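Local coordinates for PfkB family carbohydrate kinase (Listeria grayi DSM 20601, PDB 4GM6), which probably phosphorylates a sugar or a related small carbohydrate, acting as a kinase of the PfkB family, at residues V299-G302 against I303-W307. Numbering follows the deposited sequence.
Sequences VLHG and ILSEW
Val299 and Ile303 meet one turn apart near the C-terminal end of helix 291-304, which closes in a Schellman motif. CG1 of Val299, set anti to its own N (chi1 166°), lies 3.7 Å from CD1 of Ile303, the two side chains crossing at a slant; branched aliphatic residues suit this flank, where Val299 also packs on helix 309-323. The carbonyl of Val299 takes the N-H of Ile303. Leu300 repeats the bond one residue on, its O receiving Leu304 N at 2.8 Å, while its side chain packs on Tyr214 of strand 214-216. The O of His301 is gripped from opposite faces of the carbonyl plane by Ser305 N and Ser305 OG. With Ser305 OG 2.6 Å from His301 O, the serine hydroxyl spends its proton on the last turn. That hydroxyl also sits over one face of the imidazole, near CE1. The ring sets its edge to the six-membered ring of Trp307 in an offset edge-to-face pair, planes at 85°, with His301 CD2 3.5 Å from Trp307 CH2; ND1 is hydrogen-bonded to His71 NE2, which helps fix its rotation. Gly302, with no side chain, lets the indole approach its backbone: Trp307 CE3 lies 3.7 Å from Gly302 CA. Glu306 takes positive phi (63°), which turns the chain for the motif's two bonds: a weak inner one from Glu306 N to Ile303 O, and Trp307 N to Gly302 O at 3.1 Å, in the carbonyl plane.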
loop_
_atom_site.group_PDB
_atom_site.type_symbol
_atom_site.label_atom_id
_atom_site.label_comp_id
_atom_site.label_asym_id
_atom_site.label_seq_id
_atom_site.Cartn_x
_atom_site.Cartn_y
_atom_site.Cartn_z
ATOM N N VAL C 299 20.039 -7.791 28.984
ATOM C CA VAL C 299 21.078 -8.211 29.905
ATOM C C VAL C 299 21.226 -7.161 30.988
ATOM O O VAL C 299 21.279 -7.495 32.170
ATOM C CB VAL C 299 22.440 -8.426 29.221
ATOM C CG1 VAL C 299 23.547 -8.524 30.282
ATOM C CG2 VAL C 299 22.403 -9.673 28.351
ATOM N N LEU C 300 21.287 -5.895 30.579
ATOM C CA LEU C 300 21.419 -4.797 31.536
ATOM C C LEU C 300 20.228 -4.821 32.497
ATOM O O LEU C 300 20.390 -4.667 33.696
ATOM C CB LEU C 300 21.566 -3.431 30.827
ATOM C CG LEU C 300 22.904 -3.127 30.114
ATOM C CD1 LEU C 300 22.868 -1.847 29.279
ATOM C CD2 LEU C 300 24.086 -3.064 31.081
ATOM N N HIS C 301 19.029 -5.049 31.978
ATOM C CA HIS C 301 17.858 -5.137 32.857
ATOM C C HIS C 301 18.089 -6.173 33.953
ATOM O O HIS C 301 17.806 -5.925 35.121
ATOM C CB HIS C 301 16.577 -5.447 32.057
ATOM C CG HIS C 301 15.371 -5.702 32.915
ATOM N ND1 HIS C 301 14.814 -4.733 33.723
ATOM C CD2 HIS C 301 14.614 -6.813 33.086
ATOM C CE1 HIS C 301 13.766 -5.236 34.354
ATOM N NE2 HIS C 301 13.622 -6.496 33.984
ATOM N N GLY C 302 18.634 -7.326 33.574
ATOM C CA GLY C 302 18.866 -8.413 34.519
ATOM C C GLY C 302 19.959 -8.059 35.510
ATOM O O GLY C 302 19.871 -8.385 36.694
ATOM N N ILE C 303 21.001 -7.394 35.026
ATOM C CA ILE C 303 22.068 -6.912 35.906
ATOM C C ILE C 303 21.534 -5.890 36.912
ATOM O O ILE C 303 21.903 -5.910 38.087
ATOM C CB ILE C 303 23.235 -6.297 35.101
ATOM C CG1 ILE C 303 23.974 -7.402 34.331
ATOM C CG2 ILE C 303 24.185 -5.534 36.029
ATOM C CD1 ILE C 303 24.980 -6.904 33.309
ATOM N N LEU C 304 20.649 -5.011 36.446
ATOM C CA LEU C 304 20.072 -3.963 37.286
ATOM C C LEU C 304 19.048 -4.478 38.290
ATOM O O LEU C 304 18.852 -3.872 39.340
ATOM C CB LEU C 304 19.418 -2.895 36.418
ATOM C CG LEU C 304 20.377 -1.963 35.689
ATOM C CD1 LEU C 304 19.628 -1.200 34.612
ATOM C CD2 LEU C 304 21.031 -1.016 36.678
ATOM N N SER C 305 18.382 -5.580 37.956
ATOM C CA SER C 305 17.375 -6.167 38.835
ATOM C C SER C 305 18.019 -7.141 39.814
ATOM O O SER C 305 17.346 -7.722 40.664
ATOM C CB SER C 305 16.317 -6.909 38.011
ATOM O OG SER C 305 15.870 -6.134 36.915
ATOM N N GLU C 306 19.326 -7.331 39.670
ATOM C CA GLU C 306 20.084 -8.237 40.520
ATOM C C GLU C 306 19.646 -9.690 40.381
ATOM O O GLU C 306 19.730 -10.459 41.339
ATOM C CB GLU C 306 19.991 -7.800 41.981
ATOM C CG GLU C 306 20.220 -6.315 42.173
ATOM C CD GLU C 306 20.843 -6.010 43.514
ATOM O OE1 GLU C 306 21.560 -4.996 43.617
ATOM O OE2 GLU C 306 20.626 -6.801 44.458
ATOM N N TRP C 307 19.177 -10.060 39.192
ATOM C CA TRP C 307 18.828 -11.447 38.913
ATOM C C TRP C 307 20.081 -12.297 38.883
ATOM O O TRP C 307 21.182 -11.780 38.753
ATOM C CB TRP C 307 18.142 -11.566 37.556
ATOM C CG TRP C 307 16.828 -10.866 37.461
ATOM C CD1 TRP C 307 16.107 -10.319 38.484
ATOM C CD2 TRP C 307 16.054 -10.677 36.276
ATOM N NE1 TRP C 307 14.938 -9.777 37.999
ATOM C CE2 TRP C 307 14.882 -9.987 36.647
ATOM C CE3 TRP C 307 16.245 -11.015 34.933
ATOM C CZ2 TRP C 307 13.900 -9.632 35.722
ATOM C CZ3 TRP C 307 15.267 -10.663 34.013
ATOM C CH2 TRP C 307 14.110 -9.979 34.413
#